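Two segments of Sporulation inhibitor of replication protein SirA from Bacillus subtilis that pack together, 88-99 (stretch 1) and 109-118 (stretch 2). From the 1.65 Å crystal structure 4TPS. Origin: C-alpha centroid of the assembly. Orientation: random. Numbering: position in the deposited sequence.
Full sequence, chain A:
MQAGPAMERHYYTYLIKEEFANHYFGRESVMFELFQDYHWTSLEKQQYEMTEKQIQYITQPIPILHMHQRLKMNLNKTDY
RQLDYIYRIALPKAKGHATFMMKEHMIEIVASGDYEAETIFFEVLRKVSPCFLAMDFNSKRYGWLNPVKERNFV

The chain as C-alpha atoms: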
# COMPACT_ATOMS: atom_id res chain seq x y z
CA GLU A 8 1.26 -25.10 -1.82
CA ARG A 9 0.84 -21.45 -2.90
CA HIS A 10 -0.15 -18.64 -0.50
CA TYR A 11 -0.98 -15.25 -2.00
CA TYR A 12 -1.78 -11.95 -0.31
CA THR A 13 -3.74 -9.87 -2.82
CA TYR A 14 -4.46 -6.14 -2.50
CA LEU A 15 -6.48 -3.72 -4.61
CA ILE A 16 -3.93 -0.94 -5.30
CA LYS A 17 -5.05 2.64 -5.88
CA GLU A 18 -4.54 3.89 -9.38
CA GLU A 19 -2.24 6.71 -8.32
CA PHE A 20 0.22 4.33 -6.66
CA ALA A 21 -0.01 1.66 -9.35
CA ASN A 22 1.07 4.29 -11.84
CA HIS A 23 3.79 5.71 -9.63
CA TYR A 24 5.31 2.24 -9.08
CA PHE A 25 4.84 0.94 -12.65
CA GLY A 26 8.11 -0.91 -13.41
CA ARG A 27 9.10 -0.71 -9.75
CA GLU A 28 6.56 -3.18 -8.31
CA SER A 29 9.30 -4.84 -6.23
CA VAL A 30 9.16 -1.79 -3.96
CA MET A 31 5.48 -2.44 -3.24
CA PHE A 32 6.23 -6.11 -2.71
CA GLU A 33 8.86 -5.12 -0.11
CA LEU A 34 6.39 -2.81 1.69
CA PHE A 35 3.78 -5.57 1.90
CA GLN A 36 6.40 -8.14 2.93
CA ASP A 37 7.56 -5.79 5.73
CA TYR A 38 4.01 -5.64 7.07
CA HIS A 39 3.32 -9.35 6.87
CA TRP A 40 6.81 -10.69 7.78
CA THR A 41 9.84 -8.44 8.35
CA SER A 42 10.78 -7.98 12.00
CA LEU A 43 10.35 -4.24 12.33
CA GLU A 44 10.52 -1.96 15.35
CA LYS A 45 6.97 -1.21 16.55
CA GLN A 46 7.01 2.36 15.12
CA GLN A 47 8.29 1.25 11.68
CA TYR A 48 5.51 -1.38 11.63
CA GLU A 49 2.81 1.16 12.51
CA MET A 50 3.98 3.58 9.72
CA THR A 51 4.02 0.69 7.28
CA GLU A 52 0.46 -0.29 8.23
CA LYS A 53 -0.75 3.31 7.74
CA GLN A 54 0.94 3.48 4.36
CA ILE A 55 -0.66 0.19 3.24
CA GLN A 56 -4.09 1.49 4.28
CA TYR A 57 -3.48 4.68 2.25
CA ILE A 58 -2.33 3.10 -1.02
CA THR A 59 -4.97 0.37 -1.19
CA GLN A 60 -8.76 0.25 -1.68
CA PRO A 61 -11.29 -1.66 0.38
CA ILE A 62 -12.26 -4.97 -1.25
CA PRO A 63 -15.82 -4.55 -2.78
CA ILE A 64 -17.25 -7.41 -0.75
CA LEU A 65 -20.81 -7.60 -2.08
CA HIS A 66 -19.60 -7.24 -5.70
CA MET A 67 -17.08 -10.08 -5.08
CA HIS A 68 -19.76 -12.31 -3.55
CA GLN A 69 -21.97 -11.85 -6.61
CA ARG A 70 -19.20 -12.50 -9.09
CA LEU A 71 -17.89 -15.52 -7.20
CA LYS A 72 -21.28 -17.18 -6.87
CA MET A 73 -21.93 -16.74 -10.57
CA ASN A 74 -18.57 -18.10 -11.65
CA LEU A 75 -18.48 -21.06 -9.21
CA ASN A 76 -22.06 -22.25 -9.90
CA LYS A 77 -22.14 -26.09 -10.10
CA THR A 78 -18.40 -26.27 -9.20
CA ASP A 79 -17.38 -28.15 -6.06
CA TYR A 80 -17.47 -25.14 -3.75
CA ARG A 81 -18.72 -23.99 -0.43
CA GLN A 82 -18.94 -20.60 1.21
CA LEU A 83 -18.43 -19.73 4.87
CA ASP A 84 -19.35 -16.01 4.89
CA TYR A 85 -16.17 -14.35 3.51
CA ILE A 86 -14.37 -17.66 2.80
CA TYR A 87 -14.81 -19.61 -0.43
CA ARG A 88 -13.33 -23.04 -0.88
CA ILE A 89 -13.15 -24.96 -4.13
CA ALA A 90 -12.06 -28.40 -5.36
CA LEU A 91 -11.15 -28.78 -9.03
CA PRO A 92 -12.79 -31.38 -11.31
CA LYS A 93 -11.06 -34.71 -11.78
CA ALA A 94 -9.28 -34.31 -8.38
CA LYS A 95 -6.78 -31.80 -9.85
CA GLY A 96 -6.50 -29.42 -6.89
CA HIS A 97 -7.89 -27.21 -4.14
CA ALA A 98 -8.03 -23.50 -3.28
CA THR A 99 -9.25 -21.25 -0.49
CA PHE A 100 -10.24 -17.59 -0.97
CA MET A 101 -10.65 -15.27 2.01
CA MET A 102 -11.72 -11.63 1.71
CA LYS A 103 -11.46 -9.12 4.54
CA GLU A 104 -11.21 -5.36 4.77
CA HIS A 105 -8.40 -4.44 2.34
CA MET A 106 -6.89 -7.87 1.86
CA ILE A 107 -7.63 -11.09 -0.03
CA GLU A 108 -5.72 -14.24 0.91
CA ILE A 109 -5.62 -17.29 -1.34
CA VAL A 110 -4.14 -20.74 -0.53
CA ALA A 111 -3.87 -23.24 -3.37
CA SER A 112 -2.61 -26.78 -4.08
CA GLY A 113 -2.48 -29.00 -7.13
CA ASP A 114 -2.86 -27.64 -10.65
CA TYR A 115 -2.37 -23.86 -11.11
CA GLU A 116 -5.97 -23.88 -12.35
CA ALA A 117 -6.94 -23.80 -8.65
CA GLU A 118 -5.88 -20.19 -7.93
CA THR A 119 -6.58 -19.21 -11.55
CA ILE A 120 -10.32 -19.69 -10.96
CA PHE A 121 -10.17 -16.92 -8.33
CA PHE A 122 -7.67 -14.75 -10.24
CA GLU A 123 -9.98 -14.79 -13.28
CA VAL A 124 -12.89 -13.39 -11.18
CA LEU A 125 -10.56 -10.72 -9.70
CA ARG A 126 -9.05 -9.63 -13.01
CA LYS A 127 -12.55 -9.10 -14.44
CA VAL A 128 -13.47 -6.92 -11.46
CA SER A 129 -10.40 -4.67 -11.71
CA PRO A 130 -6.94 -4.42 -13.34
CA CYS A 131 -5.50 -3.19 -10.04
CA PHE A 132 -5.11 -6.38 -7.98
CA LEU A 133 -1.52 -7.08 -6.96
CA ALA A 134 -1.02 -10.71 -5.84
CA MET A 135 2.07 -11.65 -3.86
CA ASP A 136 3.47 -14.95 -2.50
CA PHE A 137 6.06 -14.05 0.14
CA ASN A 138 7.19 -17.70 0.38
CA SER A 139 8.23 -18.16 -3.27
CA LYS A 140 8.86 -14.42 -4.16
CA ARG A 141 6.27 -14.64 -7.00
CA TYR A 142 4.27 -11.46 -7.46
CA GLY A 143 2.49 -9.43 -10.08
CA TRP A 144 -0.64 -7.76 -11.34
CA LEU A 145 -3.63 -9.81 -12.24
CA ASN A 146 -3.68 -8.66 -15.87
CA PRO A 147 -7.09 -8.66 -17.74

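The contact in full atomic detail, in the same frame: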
# COMPACT_ATOMS: atom_id res chain seq x y z
N ARG A 88 -14.23 -21.92 -0.74
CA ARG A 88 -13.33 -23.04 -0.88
C ARG A 88 -13.78 -23.84 -2.09
O ARG A 88 -14.97 -24.15 -2.21
CB ARG A 88 -13.34 -23.90 0.43
CG ARG A 88 -12.63 -25.24 0.37
CD ARG A 88 -11.16 -25.13 0.35
NE ARG A 88 -10.45 -26.36 0.73
CZ ARG A 88 -10.30 -27.45 0.02
NH1 ARG A 88 -9.57 -28.39 0.56
NH2 ARG A 88 -10.84 -27.60 -1.21
N ILE A 89 -12.87 -24.22 -2.94
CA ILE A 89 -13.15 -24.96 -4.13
C ILE A 89 -12.28 -26.19 -4.28
O ILE A 89 -11.15 -26.23 -3.81
CB ILE A 89 -13.02 -24.11 -5.42
CG1 ILE A 89 -11.57 -23.70 -5.67
CG2 ILE A 89 -13.89 -22.88 -5.32
CD1 ILE A 89 -11.39 -22.93 -6.94
N ALA A 90 -12.84 -27.22 -4.95
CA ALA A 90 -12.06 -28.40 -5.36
C ALA A 90 -12.23 -28.54 -6.87
O ALA A 90 -13.33 -28.40 -7.37
CB ALA A 90 -12.48 -29.67 -4.60
N LEU A 91 -11.11 -28.65 -7.59
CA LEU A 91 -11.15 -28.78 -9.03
C LEU A 91 -11.70 -30.12 -9.51
O LEU A 91 -11.53 -31.13 -8.83
CB LEU A 91 -9.74 -28.63 -9.58
CG LEU A 91 -9.03 -27.31 -9.43
CD1 LEU A 91 -7.67 -27.45 -10.09
CD2 LEU A 91 -9.88 -26.28 -10.13
N PRO A 92 -12.32 -30.12 -10.74
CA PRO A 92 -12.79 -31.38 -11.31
C PRO A 92 -11.66 -32.35 -11.47
O PRO A 92 -10.46 -31.93 -11.57
CB PRO A 92 -13.25 -30.98 -12.71
CG PRO A 92 -13.63 -29.57 -12.62
CD PRO A 92 -12.75 -28.96 -11.56
N LYS A 93 -12.02 -33.62 -11.52
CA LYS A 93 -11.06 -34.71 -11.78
C LYS A 93 -9.94 -34.70 -10.73
O LYS A 93 -8.83 -35.06 -11.03
CB LYS A 93 -10.55 -34.62 -13.22
CG LYS A 93 -11.70 -34.73 -14.22
CD LYS A 93 -11.23 -34.65 -15.67
CE LYS A 93 -12.38 -34.86 -16.65
NZ LYS A 93 -12.03 -34.32 -18.01
N ALA A 94 -10.25 -34.30 -9.49
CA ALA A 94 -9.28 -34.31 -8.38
C ALA A 94 -7.96 -33.53 -8.63
O ALA A 94 -6.92 -33.89 -8.16
CB ALA A 94 -8.95 -35.73 -7.95
N LYS A 95 -8.01 -32.45 -9.37
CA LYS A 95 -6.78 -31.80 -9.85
C LYS A 95 -6.22 -30.77 -8.89
O LYS A 95 -5.10 -30.25 -9.11
CB LYS A 95 -7.07 -31.18 -11.23
CG LYS A 95 -7.27 -32.19 -12.38
CD LYS A 95 -7.22 -31.51 -13.75
CE LYS A 95 -8.09 -30.26 -13.90
NZ LYS A 95 -9.55 -30.53 -13.63
N GLY A 96 -6.98 -30.42 -7.86
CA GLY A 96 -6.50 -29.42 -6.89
C GLY A 96 -7.54 -28.80 -5.98
O GLY A 96 -8.72 -29.17 -5.99
N HIS A 97 -7.08 -27.83 -5.21
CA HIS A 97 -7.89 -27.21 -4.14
C HIS A 97 -7.48 -25.76 -3.97
O HIS A 97 -6.32 -25.46 -4.06
CB HIS A 97 -7.69 -27.90 -2.78
CG HIS A 97 -8.04 -29.34 -2.79
ND1 HIS A 97 -9.29 -29.81 -2.50
CD2 HIS A 97 -7.27 -30.41 -3.07
CE1 HIS A 97 -9.30 -31.13 -2.63
NE2 HIS A 97 -8.08 -31.51 -2.96
N ALA A 98 -8.41 -24.90 -3.63
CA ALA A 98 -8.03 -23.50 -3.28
C ALA A 98 -9.04 -22.89 -2.34
O ALA A 98 -10.23 -23.18 -2.42
CB ALA A 98 -7.87 -22.62 -4.51
N THR A 99 -8.52 -22.05 -1.46
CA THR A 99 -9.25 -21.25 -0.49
C THR A 99 -9.07 -19.80 -0.78
O THR A 99 -7.94 -19.38 -0.99
CB THR A 99 -8.74 -21.57 0.96
OG1 THR A 99 -8.72 -23.00 1.18
CG2 THR A 99 -9.62 -20.88 2.03
N ILE A 109 -5.33 -16.08 -0.59
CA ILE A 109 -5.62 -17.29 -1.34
C ILE A 109 -4.57 -18.36 -0.97
O ILE A 109 -3.38 -18.09 -0.99
CB ILE A 109 -5.64 -17.04 -2.83
CG1 ILE A 109 -6.81 -16.08 -3.21
CG2 ILE A 109 -5.70 -18.34 -3.62
CD1 ILE A 109 -6.71 -15.48 -4.59
N VAL A 110 -5.03 -19.57 -0.68
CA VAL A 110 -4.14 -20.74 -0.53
C VAL A 110 -4.55 -21.75 -1.57
O VAL A 110 -5.69 -22.02 -1.72
CB VAL A 110 -4.25 -21.34 0.92
CG1 VAL A 110 -3.39 -22.59 1.03
CG2 VAL A 110 -3.90 -20.30 1.96
N ALA A 111 -3.59 -22.29 -2.33
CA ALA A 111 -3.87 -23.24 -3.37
C ALA A 111 -2.90 -24.40 -3.44
O ALA A 111 -1.74 -24.24 -3.18
CB ALA A 111 -3.94 -22.55 -4.73
N SER A 112 -3.41 -25.56 -3.88
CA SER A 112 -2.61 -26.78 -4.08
C SER A 112 -3.06 -27.49 -5.34
O SER A 112 -4.17 -27.32 -5.76
CB SER A 112 -2.71 -27.71 -2.89
OG SER A 112 -3.99 -28.23 -2.75
N GLY A 113 -2.19 -28.33 -5.89
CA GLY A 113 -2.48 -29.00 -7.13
C GLY A 113 -2.23 -28.12 -8.33
O GLY A 113 -1.31 -27.31 -8.32
N ASP A 114 -3.01 -28.34 -9.39
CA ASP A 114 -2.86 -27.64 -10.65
C ASP A 114 -3.02 -26.13 -10.42
O ASP A 114 -3.83 -25.70 -9.55
CB ASP A 114 -3.91 -28.14 -11.66
CG ASP A 114 -3.54 -29.48 -12.29
OD1 ASP A 114 -2.52 -30.11 -11.85
OD2 ASP A 114 -4.26 -29.86 -13.26
N TYR A 115 -2.27 -25.32 -11.17
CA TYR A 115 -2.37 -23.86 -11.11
C TYR A 115 -3.74 -23.34 -11.53
O TYR A 115 -4.10 -22.16 -11.24
CB TYR A 115 -1.26 -23.24 -11.99
CG TYR A 115 0.11 -23.23 -11.32
CD1 TYR A 115 0.32 -22.48 -10.16
CD2 TYR A 115 1.20 -23.93 -11.85
CE1 TYR A 115 1.57 -22.44 -9.56
CE2 TYR A 115 2.46 -23.89 -11.24
CZ TYR A 115 2.62 -23.15 -10.08
OH TYR A 115 3.84 -23.07 -9.46
N GLU A 116 -4.54 -24.20 -12.16
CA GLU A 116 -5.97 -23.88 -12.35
C GLU A 116 -6.70 -23.47 -11.05
O GLU A 116 -7.68 -22.70 -11.11
CB GLU A 116 -6.73 -25.04 -13.01
CG GLU A 116 -8.13 -24.64 -13.42
CD GLU A 116 -8.18 -23.41 -14.38
OE1 GLU A 116 -7.30 -23.30 -15.28
OE2 GLU A 116 -9.09 -22.54 -14.24
N ALA A 117 -6.25 -24.01 -9.91
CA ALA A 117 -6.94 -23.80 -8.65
C ALA A 117 -7.04 -22.30 -8.29
O ALA A 117 -8.12 -21.77 -8.10
CB ALA A 117 -6.28 -24.64 -7.52
N GLU A 118 -5.91 -21.63 -8.21
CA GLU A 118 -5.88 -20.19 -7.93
C GLU A 118 -6.38 -19.36 -9.12
O GLU A 118 -6.98 -18.29 -8.93
CB GLU A 118 -4.51 -19.65 -7.45
CG GLU A 118 -3.31 -19.90 -8.34
CD GLU A 118 -2.56 -21.14 -7.91
OE1 GLU A 118 -3.16 -22.24 -8.03
OE2 GLU A 118 -1.40 -21.03 -7.47

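Strands 96-99 and 109-113 pair antiparallel, and all five hydrogen bonds between the stretches are backbone to backbone. H97 and S112 form a reciprocal pair: H97 N donates to S112 O at 3.0 Å, and S112 N donates to H97 O at 2.9 Å. T99 and V110 repeat the pattern, with T99 N to V110 O at 2.8 Å and V110 N to T99 O at 2.9 Å. Beyond the strand end, D114 N donates to K95 O at 2.8 Å in an almost linear bond (178°).

The intervening residue A98 turns its amide the other way, to its own stretch. A98 N donates to I89 O (3.1 Å), and A98 O accepts from I89 N (2.9 Å). G96 O likewise accepts from L91 N at 2.9 Å. Strand 96-99 is therefore bonded along both edges.

G96 and G113 face each other with CA atoms 4.0 Å apart. A CB on G113 would lie 2.4 Å from K95 O, and one on G96 would lie 2.7 Å from S112 O. Neither position has room for a CB, and the backbone angles at both by themselves call for glycine.

No side-chain hydrogen bond crosses between the stretches. Within 88-99, R88 NH2 donates to H97 ND1 at 3.0 Å, and K95 NZ hydrogen-bonds to P92 O at 2.7 Å. A98 CB packs on A111 CB at 3.9 Å and on A117 CB at 4.0 Å; L91 CD1 lies 4.1 Å from A117 CB.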